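Local coordinates for putative D-arabinose 5-phosphate isomerase (Klebsiella pneumoniae subsp. pneumoniae, PDB 3K2V), which probably interconverts D-arabinose 5-phosphate and D-ribulose 5-phosphate as a KpsF-like isomerase, its paired CBS domains, the part modelled here, binding CMP-Kdo, at residues K25-T36 with L138-A149; R103-G111 with R124-D135. All coordinates share one frame; numbering follows the deposited sequence.

Contact 1. Residues K25-T36 with L138-A149; sequences KLLLRVNDIMHT and LGVVHMHDLLRA. With CMK (cytidine 5'-monophosphate 3-deoxy-beta-D-gulo-oct-2-ulo-pyranosonic acid), chain G.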
loop_
_atom_site.group_PDB
_atom_site.type_symbol
_atom_site.label_atom_id
_atom_site.label_comp_id
_atom_site.label_asym_id
_atom_site.label_seq_id
_atom_site.Cartn_x
_atom_site.Cartn_y
_atom_site.Cartn_z
ATOM N N LYS A 25 5.703 18.355 12.061
ATOM C CA LYS A 25 6.427 17.404 11.227
ATOM C C LYS A 25 6.134 17.651 9.755
ATOM O O LYS A 25 7.013 17.491 8.929
ATOM C CB LYS A 25 6.171 15.937 11.605
ATOM C CG LYS A 25 7.513 15.158 11.719
ATOM C CD LYS A 25 7.513 13.786 11.105
ATOM C CE LYS A 25 8.796 13.038 11.484
ATOM N NZ LYS A 25 8.951 11.775 10.679
ATOM N N LEU A 26 4.920 18.101 9.439
ATOM C CA LEU A 26 4.566 18.404 8.048
ATOM C C LEU A 26 5.257 19.675 7.499
ATOM O O LEU A 26 5.180 19.949 6.304
ATOM C CB LEU A 26 3.051 18.519 7.875
ATOM C CG LEU A 26 2.219 17.243 8.124
ATOM C CD1 LEU A 26 0.740 17.550 7.922
ATOM C CD2 LEU A 26 2.670 16.103 7.231
ATOM N N LEU A 27 5.930 20.435 8.357
ATOM C CA LEU A 27 6.684 21.619 7.901
ATOM C C LEU A 27 8.158 21.281 7.664
ATOM O O LEU A 27 8.909 22.117 7.215
ATOM C CB LEU A 27 6.544 22.783 8.890
ATOM C CG LEU A 27 5.140 23.385 8.986
ATOM C CD1 LEU A 27 5.151 24.575 9.938
ATOM C CD2 LEU A 27 4.615 23.778 7.601
ATOM N N LEU A 28 8.557 20.037 7.913
ATOM C CA LEU A 28 9.937 19.621 7.652
ATOM C C LEU A 28 10.165 19.355 6.164
ATOM O O LEU A 28 9.236 18.998 5.420
ATOM C CB LEU A 28 10.281 18.357 8.438
ATOM C CG LEU A 28 10.227 18.438 9.969
ATOM C CD1 LEU A 28 10.412 17.017 10.535
ATOM C CD2 LEU A 28 11.248 19.417 10.512
ATOM N N ARG A 29 11.419 19.506 5.753
ATOM C CA ARG A 29 11.849 19.122 4.416
ATOM C C ARG A 29 11.974 17.599 4.349
ATOM O O ARG A 29 12.507 16.974 5.277
ATOM C CB ARG A 29 13.201 19.773 4.075
ATOM C CG ARG A 29 13.112 21.269 3.953
ATOM C CD ARG A 29 14.464 21.927 3.783
ATOM N NE ARG A 29 15.320 21.796 4.955
ATOM C CZ ARG A 29 15.282 22.580 6.031
ATOM N NH1 ARG A 29 16.137 22.352 7.007
ATOM N NH2 ARG A 29 14.412 23.581 6.148
ATOM N N VAL A 30 11.530 17.007 3.247
ATOM C CA VAL A 30 11.611 15.549 3.087
ATOM C C VAL A 30 13.059 15.023 3.202
ATOM O O VAL A 30 13.285 13.903 3.660
ATOM C CB VAL A 30 10.899 15.029 1.828
ATOM C CG1 VAL A 30 9.396 15.310 1.920
ATOM C CG2 VAL A 30 11.484 15.615 0.540
ATOM N N ASN A 31 14.036 15.853 2.844
ATOM C CA ASN A 31 15.450 15.512 2.998
ATOM C C ASN A 31 15.764 14.974 4.396
ATOM O O ASN A 31 16.603 14.102 4.568
ATOM C CB ASN A 31 16.303 16.771 2.812
ATOM C CG ASN A 31 17.730 16.459 2.506
ATOM O OD1 ASN A 31 18.029 15.570 1.705
ATOM N ND2 ASN A 31 18.610 17.198 3.084
ATOM N N ASP A 32 15.121 15.559 5.396
ATOM C CA ASP A 32 15.418 15.269 6.775
ATOM C C ASP A 32 14.607 14.124 7.341
ATOM O O ASP A 32 14.805 13.763 8.486
ATOM C CB ASP A 32 15.237 16.542 7.613
ATOM C CG ASP A 32 16.154 17.683 7.133
ATOM O OD1 ASP A 32 17.244 17.393 6.598
ATOM O OD2 ASP A 32 15.782 18.867 7.242
ATOM N N ILE A 33 13.693 13.555 6.561
ATOM C CA ILE A 33 12.934 12.408 7.034
ATOM C C ILE A 33 12.969 11.207 6.103
ATOM O O ILE A 33 12.540 10.142 6.482
ATOM C CB ILE A 33 11.473 12.771 7.360
ATOM C CG1 ILE A 33 10.675 13.205 6.145
ATOM C CG2 ILE A 33 11.407 13.912 8.367
ATOM C CD1 ILE A 33 9.647 14.331 6.565
HETATM N N MSE A 34 13.488 11.375 4.895
HETATM C CA MSE A 34 13.520 10.306 3.931
HETATM C C MSE A 34 14.485 9.174 4.315
HETATM O O MSE A 34 15.450 9.376 5.058
HETATM C CB MSE A 34 13.911 10.846 2.559
HETATM C CG MSE A 34 15.347 11.309 2.461
HETATM SE SE MSE A 34 15.672 12.162 0.779
HETATM C CE MSE A 34 17.520 12.521 0.968
ATOM N N HIS A 35 14.220 7.994 3.759
ATOM C CA HIS A 35 15.127 6.858 3.822
ATOM C C HIS A 35 16.239 7.039 2.802
ATOM O O HIS A 35 15.991 7.382 1.647
ATOM C CB HIS A 35 14.352 5.552 3.550
ATOM C CG HIS A 35 13.250 5.326 4.531
ATOM N ND1 HIS A 35 13.485 4.894 5.819
ATOM C CD2 HIS A 35 11.920 5.569 4.447
ATOM C CE1 HIS A 35 12.334 4.840 6.472
ATOM N NE2 HIS A 35 11.369 5.234 5.657
ATOM N N THR A 36 17.466 6.789 3.228
ATOM C CA THR A 36 18.646 6.940 2.375
ATOM C C THR A 36 19.518 5.723 2.532
ATOM O O THR A 36 19.256 4.871 3.380
ATOM C CB THR A 36 19.463 8.186 2.779
ATOM O OG1 THR A 36 19.988 7.985 4.085
ATOM C CG2 THR A 36 18.581 9.412 2.802
ATOM N N LEU A 138 17.800 10.074 -4.529
ATOM C CA LEU A 138 18.455 10.415 -3.258
ATOM C C LEU A 138 17.843 9.706 -2.061
ATOM O O LEU A 138 18.479 9.540 -1.021
ATOM C CB LEU A 138 18.308 11.931 -3.016
ATOM C CG LEU A 138 18.896 12.857 -4.082
ATOM C CD1 LEU A 138 18.727 14.341 -3.678
ATOM C CD2 LEU A 138 20.374 12.511 -4.320
ATOM N N GLY A 139 16.580 9.326 -2.190
ATOM C CA GLY A 139 15.878 8.748 -1.072
ATOM C C GLY A 139 14.429 8.457 -1.416
ATOM O O GLY A 139 14.000 8.660 -2.545
ATOM N N VAL A 140 13.694 7.967 -0.419
ATOM C CA VAL A 140 12.285 7.626 -0.573
ATOM C C VAL A 140 11.578 8.002 0.715
ATOM O O VAL A 140 12.141 7.855 1.804
ATOM C CB VAL A 140 12.099 6.128 -0.866
ATOM C CG1 VAL A 140 10.641 5.774 -0.988
ATOM C CG2 VAL A 140 12.831 5.724 -2.148
ATOM N N VAL A 141 10.365 8.520 0.576
ATOM C CA VAL A 141 9.518 8.847 1.713
ATOM C C VAL A 141 8.214 8.086 1.574
ATOM O O VAL A 141 7.609 8.110 0.511
ATOM C CB VAL A 141 9.147 10.341 1.774
ATOM C CG1 VAL A 141 8.387 10.630 3.084
ATOM C CG2 VAL A 141 10.366 11.211 1.656
ATOM N N HIS A 142 7.780 7.453 2.662
ATOM C CA HIS A 142 6.506 6.740 2.715
ATOM C C HIS A 142 5.534 7.575 3.529
ATOM O O HIS A 142 5.933 8.325 4.439
ATOM C CB HIS A 142 6.702 5.386 3.399
ATOM C CG HIS A 142 5.570 4.422 3.178
ATOM N ND1 HIS A 142 4.400 4.467 3.909
ATOM C CD2 HIS A 142 5.434 3.387 2.318
ATOM C CE1 HIS A 142 3.585 3.506 3.501
ATOM N NE2 HIS A 142 4.187 2.832 2.536
HETATM N N MSE A 143 4.250 7.437 3.212
HETATM C CA MSE A 143 3.208 8.106 3.993
HETATM C C MSE A 143 3.393 7.845 5.492
HETATM O O MSE A 143 3.215 8.774 6.281
HETATM C CB MSE A 143 1.801 7.706 3.509
HETATM C CG MSE A 143 0.674 8.671 3.936
HETATM SE SE MSE A 143 -0.989 8.328 2.910
HETATM C CE MSE A 143 -0.499 9.201 1.236
ATOM N N HIS A 144 3.784 6.629 5.883
ATOM C CA HIS A 144 4.042 6.311 7.303
ATOM C C HIS A 144 5.095 7.217 7.945
ATOM O O HIS A 144 4.974 7.570 9.113
ATOM C CB HIS A 144 4.508 4.859 7.485
ATOM C CG HIS A 144 3.415 3.850 7.347
ATOM N ND1 HIS A 144 2.196 3.982 7.970
ATOM C CD2 HIS A 144 3.365 2.682 6.670
ATOM C CE1 HIS A 144 1.437 2.943 7.676
ATOM N NE2 HIS A 144 2.124 2.134 6.894
ATOM N N ASP A 145 6.115 7.580 7.172
ATOM C CA ASP A 145 7.185 8.480 7.631
ATOM C C ASP A 145 6.665 9.875 7.986
ATOM O O ASP A 145 7.181 10.521 8.900
ATOM C CB ASP A 145 8.263 8.637 6.563
ATOM C CG ASP A 145 8.923 7.328 6.189
ATOM O OD1 ASP A 145 9.160 6.517 7.088
ATOM O OD2 ASP A 145 9.209 7.106 4.993
ATOM N N LEU A 146 5.641 10.333 7.278
ATOM C CA LEU A 146 5.105 11.666 7.506
ATOM C C LEU A 146 4.262 11.752 8.764
ATOM O O LEU A 146 3.976 12.858 9.223
ATOM C CB LEU A 146 4.334 12.173 6.284
ATOM C CG LEU A 146 5.126 12.110 4.978
ATOM C CD1 LEU A 146 4.325 12.698 3.837
ATOM C CD2 LEU A 146 6.504 12.775 5.062
ATOM N N LEU A 147 3.924 10.613 9.366
ATOM C CA LEU A 147 3.173 10.583 10.622
ATOM C C LEU A 147 3.932 10.006 11.827
ATOM O O LEU A 147 3.335 9.818 12.884
ATOM C CB LEU A 147 1.909 9.746 10.446
ATOM C CG LEU A 147 1.222 9.763 9.084
ATOM C CD1 LEU A 147 0.204 8.627 9.071
ATOM C CD2 LEU A 147 0.594 11.121 8.769
ATOM N N ARG A 148 5.216 9.690 11.685
ATOM C CA ARG A 148 5.989 9.164 12.820
ATOM C C ARG A 148 6.699 10.310 13.551
ATOM O O ARG A 148 6.590 11.474 13.132
ATOM C CB ARG A 148 6.981 8.071 12.366
ATOM C CG ARG A 148 8.352 8.550 11.863
ATOM C CD ARG A 148 9.265 7.366 11.549
ATOM N NE ARG A 148 8.896 6.714 10.288
ATOM C CZ ARG A 148 8.838 5.392 10.089
ATOM N NH1 ARG A 148 9.131 4.533 11.064
ATOM N NH2 ARG A 148 8.478 4.919 8.896
ATOM N N ALA A 149 7.412 9.977 14.637
ATOM C CA ALA A 149 8.234 10.941 15.407
ATOM C C ALA A 149 7.387 12.077 15.966
ATOM O O ALA A 149 6.185 11.901 16.187
ATOM C CB ALA A 149 9.390 11.497 14.556
HETATM N N1C CMK G . -3.822 -6.526 7.683
HETATM C C2C CMK G . -4.805 -6.804 8.691
HETATM N N3C CMK G . -5.882 -5.941 8.830
HETATM C C4C CMK G . -6.020 -4.811 8.013
HETATM C C5C CMK G . -5.070 -4.531 7.042
HETATM C C6C CMK G . -3.969 -5.386 6.885
HETATM O O2C CMK G . -4.723 -7.795 9.416
HETATM N N4C CMK G . -7.080 -4.022 8.190
HETATM C "C1'" CMK G . -2.646 -7.448 7.519
HETATM C "C2'" CMK G . -2.377 -7.886 6.059
HETATM O "O2'" CMK G . -3.190 -9.019 5.672
HETATM C "C3'" CMK G . -0.889 -8.232 6.099
HETATM C "C4'" CMK G . -0.312 -7.378 7.260
HETATM O "O4'" CMK G . -1.436 -6.788 7.976
HETATM O "O3'" CMK G . -0.746 -9.632 6.375
HETATM C "C5'" CMK G . 0.381 -6.090 6.708
HETATM O "O5'" CMK G . -0.530 -5.364 5.780
HETATM P PA CMK G . 0.108 -4.777 4.402
HETATM O O1A CMK G . 0.343 -6.089 3.600
HETATM O O2A CMK G . -0.803 -3.818 3.745
HETATM O O6 CMK G . 3.379 -2.660 4.881
HETATM C C2 CMK G . 2.723 -3.748 4.143
HETATM O O2 CMK G . 1.521 -4.102 4.903
HETATM C C3 CMK G . 2.341 -3.257 2.750
HETATM C C4 CMK G . 3.542 -2.640 2.041
HETATM O O4 CMK G . 3.098 -2.153 0.764
HETATM C C5 CMK G . 4.164 -1.523 2.875
HETATM C C6 CMK G . 4.573 -2.136 4.225
HETATM C C7 CMK G . 5.401 -1.323 5.253
HETATM C C1 CMK G . 3.595 -5.020 3.973
HETATM O O1X CMK G . 2.969 -6.099 3.971
HETATM O O1Y CMK G . 4.834 -4.915 3.778
HETATM O O5 CMK G . 3.203 -0.493 3.083
HETATM C C8 CMK G . 4.686 -0.117 5.846
HETATM O O8 CMK G . 5.147 0.079 7.204
HETATM O O7 CMK G . 5.760 -2.174 6.353
#
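Leu138 meets the far end of Met34, a selenomethionine: beyond CG that chain runs straight, so CE reaches Leu138 CB at 4.1 Å while SE lies over the backbone of Gly139. With His35 O only 3.0 Å from Gly139 CA, the strand edge comes very close here, and glycine has no side chain in the way. Leu138 and Gly139 together face Val131 as a classic beta bulge. At Val140 the backbones pair in a single antiparallel, hydrogen-bonded bridge, His35 N giving to Val140 O (2.9 Å) and Val140 N giving to His35 O. Val141 packs CG2 against both Val30 CB (3.9 Å) and Met34 CB.

His142 caps the short helix that follows: its ND1 accepts from His144 N in the plane of the ring. Asp145 answers by taking His142 N on OD2, completing a capping box. Its OD1 is met by Arg148 NH2 in a salt bridge and by His35 NE2 in a weak bond of 2.9 Å (136° at the hydrogen), with ring and carboxylate planes 56° apart; the arginine and the backbone N-H would probably favour the charged carboxylate. Asp145 O receives Lys25 NZ at 2.8 Å. Ile33, with CG1 between its backbone N and carbonyl carbon (chi1 65°), turns CD1 onto Leu146 CD2 at 3.8 Å, the side chains crossing at about a right angle. At the chain end the Lys25 chain passes Arg148 O and Ala149 CB, with CE 3.5 Å from that methyl, a tight fit.

This joins the loop between helix 21-25 and strand 42-43 to strand 136-142 and the short helix 143-146, bringing segments from the two CBS repeats of the pair together, and the capped turn carries His142 and His144 to a CMP-Kdo site shared with the second subunit.

Contact 2. Residues R103-G111 with R124-D135; sequences RGGIRIRPG and RHITCVLVADGD. With CMK (cytidine 5'-monophosphate 3-deoxy-beta-D-gulo-oct-2-ulo-pyranosonic acid), chain C; SO4 (sulfate ion), chain D.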
loop_
_atom_site.group_PDB
_atom_site.type_symbol
_atom_site.label_atom_id
_atom_site.label_comp_id
_atom_site.label_asym_id
_atom_site.label_seq_id
_atom_site.Cartn_x
_atom_site.Cartn_y
_atom_site.Cartn_z
ATOM N N ARG A 103 7.515 2.654 -15.854
ATOM C CA ARG A 103 8.644 3.466 -16.280
ATOM C C ARG A 103 8.594 4.843 -15.608
ATOM O O ARG A 103 7.512 5.372 -15.339
ATOM C CB ARG A 103 8.698 3.578 -17.796
ATOM C CG ARG A 103 9.129 2.269 -18.442
ATOM C CD ARG A 103 9.764 2.470 -19.825
ATOM N NE ARG A 103 10.471 1.250 -20.241
ATOM C CZ ARG A 103 11.798 1.068 -20.214
ATOM N NH1 ARG A 103 12.637 2.026 -19.810
ATOM N NH2 ARG A 103 12.296 -0.104 -20.603
ATOM N N GLY A 104 9.765 5.393 -15.306
ATOM C CA GLY A 104 9.848 6.666 -14.590
ATOM C C GLY A 104 9.472 6.495 -13.131
ATOM O O GLY A 104 9.876 5.530 -12.477
ATOM N N GLY A 105 8.644 7.387 -12.618
ATOM C CA GLY A 105 8.254 7.354 -11.224
ATOM C C GLY A 105 8.015 8.769 -10.738
ATOM O O GLY A 105 8.713 9.707 -11.150
ATOM N N ILE A 106 7.022 8.916 -9.868
ATOM C CA ILE A 106 6.636 10.199 -9.304
ATOM C C ILE A 106 7.692 10.597 -8.261
ATOM O O ILE A 106 8.052 9.817 -7.395
ATOM C CB ILE A 106 5.231 10.128 -8.689
ATOM C CG1 ILE A 106 4.185 9.822 -9.794
ATOM C CG2 ILE A 106 4.869 11.439 -8.013
ATOM C CD1 ILE A 106 2.846 9.254 -9.253
ATOM N N ARG A 107 8.207 11.805 -8.370
ATOM C CA ARG A 107 9.306 12.205 -7.503
ATOM C C ARG A 107 9.170 13.654 -7.076
ATOM O O ARG A 107 8.484 14.434 -7.716
ATOM C CB ARG A 107 10.617 12.007 -8.240
ATOM C CG ARG A 107 10.734 12.926 -9.417
ATOM C CD ARG A 107 11.667 12.397 -10.456
ATOM N NE ARG A 107 11.190 11.190 -11.104
ATOM C CZ ARG A 107 11.879 10.564 -12.055
ATOM N NH1 ARG A 107 13.056 11.036 -12.470
ATOM N NH2 ARG A 107 11.401 9.476 -12.601
ATOM N N ILE A 108 9.851 13.999 -5.987
ATOM C CA ILE A 108 9.886 15.359 -5.496
ATOM C C ILE A 108 11.346 15.703 -5.158
ATOM O O ILE A 108 12.188 14.818 -5.019
ATOM C CB ILE A 108 9.002 15.523 -4.247
ATOM C CG1 ILE A 108 9.479 14.569 -3.137
ATOM C CG2 ILE A 108 7.520 15.304 -4.611
ATOM C CD1 ILE A 108 8.626 14.550 -1.843
ATOM N N ARG A 109 11.618 16.991 -5.061
ATOM C CA ARG A 109 12.950 17.495 -4.700
ATOM C C ARG A 109 13.153 17.339 -3.192
ATOM O O ARG A 109 12.174 17.295 -2.419
ATOM C CB ARG A 109 13.063 18.969 -5.077
ATOM C CG ARG A 109 13.091 19.222 -6.578
ATOM C CD ARG A 109 13.059 20.706 -6.871
ATOM N NE ARG A 109 14.310 21.341 -6.431
ATOM C CZ ARG A 109 14.551 22.644 -6.430
ATOM N NH1 ARG A 109 13.621 23.506 -6.834
ATOM N NH2 ARG A 109 15.739 23.097 -6.008
ATOM N N PRO A 110 14.416 17.266 -2.758
ATOM C CA PRO A 110 14.661 17.049 -1.338
ATOM C C PRO A 110 14.227 18.205 -0.424
ATOM O O PRO A 110 14.044 17.989 0.767
ATOM C CB PRO A 110 16.176 16.801 -1.278
ATOM C CG PRO A 110 16.728 17.314 -2.570
ATOM C CD PRO A 110 15.645 17.124 -3.562
ATOM N N GLY A 111 14.069 19.414 -0.962
ATOM C CA GLY A 111 13.569 20.537 -0.176
ATOM C C GLY A 111 12.061 20.610 -0.065
ATOM O O GLY A 111 11.540 21.461 0.652
ATOM N N ARG A 124 -2.284 11.819 -6.136
ATOM C CA ARG A 124 -1.937 10.723 -7.040
ATOM C C ARG A 124 -2.325 9.337 -6.536
ATOM O O ARG A 124 -2.150 8.358 -7.257
ATOM C CB ARG A 124 -0.435 10.742 -7.352
ATOM C CG ARG A 124 0.104 12.073 -7.869
ATOM C CD ARG A 124 -0.564 12.506 -9.154
ATOM N NE ARG A 124 -0.163 11.634 -10.261
ATOM C CZ ARG A 124 0.922 11.813 -11.020
ATOM N NH1 ARG A 124 1.748 12.844 -10.816
ATOM N NH2 ARG A 124 1.181 10.952 -11.998
ATOM N N HIS A 125 -2.858 9.239 -5.321
ATOM C CA HIS A 125 -3.226 7.943 -4.723
ATOM C C HIS A 125 -2.081 6.941 -4.669
ATOM O O HIS A 125 -2.218 5.784 -5.063
ATOM C CB HIS A 125 -4.465 7.357 -5.407
ATOM C CG HIS A 125 -5.619 8.306 -5.407
ATOM N ND1 HIS A 125 -6.653 8.226 -4.494
ATOM C CD2 HIS A 125 -5.858 9.407 -6.159
ATOM C CE1 HIS A 125 -7.501 9.217 -4.714
ATOM N NE2 HIS A 125 -7.036 9.954 -5.713
ATOM N N ILE A 126 -0.964 7.400 -4.125
ATOM C CA ILE A 126 0.214 6.570 -3.895
ATOM C C ILE A 126 0.595 6.718 -2.430
ATOM O O ILE A 126 0.173 7.669 -1.790
ATOM C CB ILE A 126 1.379 6.997 -4.819
ATOM C CG1 ILE A 126 1.772 8.472 -4.585
ATOM C CG2 ILE A 126 0.986 6.753 -6.290
ATOM C CD1 ILE A 126 3.008 8.997 -5.447
ATOM N N THR A 127 1.352 5.773 -1.891
ATOM C CA THR A 127 1.758 5.860 -0.499
ATOM C C THR A 127 3.279 6.018 -0.294
ATOM O O THR A 127 3.756 6.019 0.832
ATOM C CB THR A 127 1.251 4.687 0.285
ATOM O OG1 THR A 127 1.694 3.483 -0.342
ATOM C CG2 THR A 127 -0.324 4.714 0.333
ATOM N N CYS A 128 4.033 6.165 -1.370
ATOM C CA CYS A 128 5.501 6.301 -1.253
ATOM C C CYS A 128 6.017 7.073 -2.467
ATOM O O CYS A 128 5.647 6.736 -3.598
ATOM C CB CYS A 128 6.162 4.899 -1.130
ATOM S SG CYS A 128 7.901 4.866 -0.510
ATOM N N VAL A 129 6.862 8.100 -2.244
ATOM C CA VAL A 129 7.324 9.000 -3.295
ATOM C C VAL A 129 8.864 8.997 -3.337
ATOM O O VAL A 129 9.536 8.883 -2.297
ATOM C CB VAL A 129 6.724 10.426 -3.101
ATOM C CG1 VAL A 129 7.198 11.037 -1.791
ATOM C CG2 VAL A 129 7.070 11.371 -4.250
ATOM N N LEU A 130 9.408 9.063 -4.549
ATOM C CA LEU A 130 10.855 9.089 -4.717
ATOM C C LEU A 130 11.327 10.510 -4.442
ATOM O O LEU A 130 10.621 11.482 -4.762
ATOM C CB LEU A 130 11.243 8.700 -6.141
ATOM C CG LEU A 130 10.711 7.343 -6.624
ATOM C CD1 LEU A 130 11.062 7.197 -8.094
ATOM C CD2 LEU A 130 11.300 6.222 -5.779
ATOM N N VAL A 131 12.502 10.637 -3.851
ATOM C CA VAL A 131 13.116 11.959 -3.652
ATOM C C VAL A 131 14.320 11.986 -4.570
ATOM O O VAL A 131 15.176 11.097 -4.497
ATOM C CB VAL A 131 13.491 12.234 -2.205
ATOM C CG1 VAL A 131 14.042 13.671 -2.072
ATOM C CG2 VAL A 131 12.267 12.046 -1.274
ATOM N N ALA A 132 14.355 12.958 -5.463
ATOM C CA ALA A 132 15.335 12.974 -6.533
ATOM C C ALA A 132 15.843 14.355 -6.850
ATOM O O ALA A 132 15.144 15.360 -6.650
ATOM C CB ALA A 132 14.741 12.367 -7.828
ATOM N N ASP A 133 17.056 14.373 -7.389
ATOM C CA ASP A 133 17.613 15.524 -8.092
ATOM C C ASP A 133 17.651 15.177 -9.590
ATOM O O ASP A 133 18.571 14.503 -10.061
ATOM C CB ASP A 133 19.022 15.831 -7.592
ATOM C CG ASP A 133 19.746 16.854 -8.479
ATOM O OD1 ASP A 133 19.053 17.722 -9.072
ATOM O OD2 ASP A 133 20.989 16.759 -8.637
ATOM N N GLY A 134 16.645 15.617 -10.338
ATOM C CA GLY A 134 16.540 15.230 -11.758
ATOM C C GLY A 134 16.158 13.762 -11.813
ATOM O O GLY A 134 15.125 13.391 -11.259
ATOM N N ASP A 135 16.987 12.919 -12.432
ATOM C CA ASP A 135 16.799 11.455 -12.361
ATOM C C ASP A 135 17.569 10.771 -11.242
ATOM O O ASP A 135 17.403 9.573 -11.036
ATOM C CB ASP A 135 17.205 10.805 -13.682
ATOM C CG ASP A 135 16.256 11.140 -14.810
ATOM O OD1 ASP A 135 15.103 11.527 -14.541
ATOM O OD2 ASP A 135 16.671 11.016 -15.972
HETATM N N1C CMK C . 3.901 5.032 -8.754
HETATM C C2C CMK C . 4.770 5.954 -9.356
HETATM N N3C CMK C . 5.634 6.665 -8.523
HETATM C C4C CMK C . 5.632 6.547 -7.142
HETATM C C5C CMK C . 4.760 5.626 -6.537
HETATM C C6C CMK C . 3.893 4.878 -7.354
HETATM O O2C CMK C . 4.822 6.118 -10.586
HETATM N N4C CMK C . 6.515 7.306 -6.456
HETATM C "C1'" CMK C . 2.974 4.244 -9.645
HETATM C "C2'" CMK C . 2.980 2.745 -9.319
HETATM O "O2'" CMK C . 4.039 2.126 -10.063
HETATM C "C3'" CMK C . 1.594 2.319 -9.802
HETATM C "C4'" CMK C . 0.733 3.577 -9.571
HETATM O "O4'" CMK C . 1.664 4.723 -9.367
HETATM O "O3'" CMK C . 1.640 2.022 -11.187
HETATM C "C5'" CMK C . -0.080 3.524 -8.286
HETATM O "O5'" CMK C . 0.746 3.201 -7.135
HETATM P PA CMK C . 0.181 2.020 -6.132
HETATM O O1A CMK C . 0.207 0.724 -6.865
HETATM O O2A CMK C . 1.008 1.972 -4.887
HETATM O O6 CMK C . -3.383 2.634 -4.662
HETATM C C2 CMK C . -2.479 1.736 -5.350
HETATM O O2 CMK C . -1.339 2.527 -5.802
HETATM C C3 CMK C . -2.072 0.625 -4.365
HETATM C C4 CMK C . -3.267 0.009 -3.605
HETATM O O4 CMK C . -2.785 -0.935 -2.602
HETATM C C5 CMK C . -4.147 1.065 -2.974
HETATM C C6 CMK C . -4.567 2.013 -4.092
HETATM C C7 CMK C . -5.420 3.170 -3.593
HETATM C C1 CMK C . -3.087 1.194 -6.657
HETATM O O1X CMK C . -3.249 2.041 -7.565
HETATM O O1Y CMK C . -3.332 -0.025 -6.765
HETATM O O5 CMK C . -3.448 1.793 -1.936
HETATM C C8 CMK C . -5.966 3.997 -4.768
HETATM O O8 CMK C . -6.534 5.190 -4.233
HETATM O O7 CMK C . -6.513 2.658 -2.858
HETATM S S SO4 D . 19.138 14.720 -15.003
HETATM O O1 SO4 D . 19.022 13.669 -16.020
HETATM O O2 SO4 D . 17.930 15.564 -15.036
HETATM O O3 SO4 D . 19.309 14.089 -13.680
HETATM O O4 SO4 D . 20.288 15.566 -15.379
HETATM O O HOH W 1 13.246 8.590 -14.396
#
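Ile106 and Leu130 meet through the backbone, Leu130 N giving to Ile106 O at 3.2 Å, and the same carbonyl takes N4C of the cytosine of bound CMP-Kdo. Ile106 N gives to N3C (3.0 Å) and Cys128 O accepts a second bond from N4C, so the base is read by main-chain atoms of both segments. Ile126 CG2 touches C6C, and His125 ND1 bonds weakly to O8 at the Kdo end.

Ile106 CD1 touches Ile126 CD1 and sits over the centre of one face of the Arg124 guanidinium, 3.6 Å above the plane. The strands run on in parallel, Ile108 N to Leu130 O and Ala132 N to Ile108 O, both 2.9 Å. Arg107, bent at chi3 (67°), turns back so that NE and NH2 both grip Gly105 O in the guanidinium plane. NH1 makes a salt bridge to Asp135 OD1 (3.0 Å; a weak bond, 124° at the hydrogen). Asp135 N gives to O3 of a sulfate, probably from the crystallisation liquor.

On the other side of the sheet, the Ile108 and Val129 side chains cross at about a right angle, CD1 on CG1, and Val131 CG1 presses on Pro110 CA at 3.5 Å. Helix 114-124 links the parallel strands in a beta-alpha-beta unit and packs on this face, Ile108 touching Ala117 and Leu120; on the other, Leu130 and Ala132 touch Ile73 of strand 73-78, and strand 136-142 pairs antiparallel with 128-133.

Overall arrangement
Both contacts reach one three-stranded sheet: contact 2 pairs 107-108 with the middle strand 128-133, while contact 1 adds the 25-36 loop to the outer edge of 136-142. Gly139 O to Val131 N is a probable hydrogen bond between them. Both are partly buried, but contact 2 is nearer the chain centre (about 7 Å against 13 Å between centres) and has exposed arginines and Asp135 at its margins; contact 1 buries Asp145 and leaves Arg148 at the surface. A short run of parallel pairing and main-chain recognition of cytosine mark contact 2; contact 1 relies on one bridge, a capping box and a charged cluster. Within one chain they reach two CMP-Kdo molecules, in equivalent sites that each draw on both subunits.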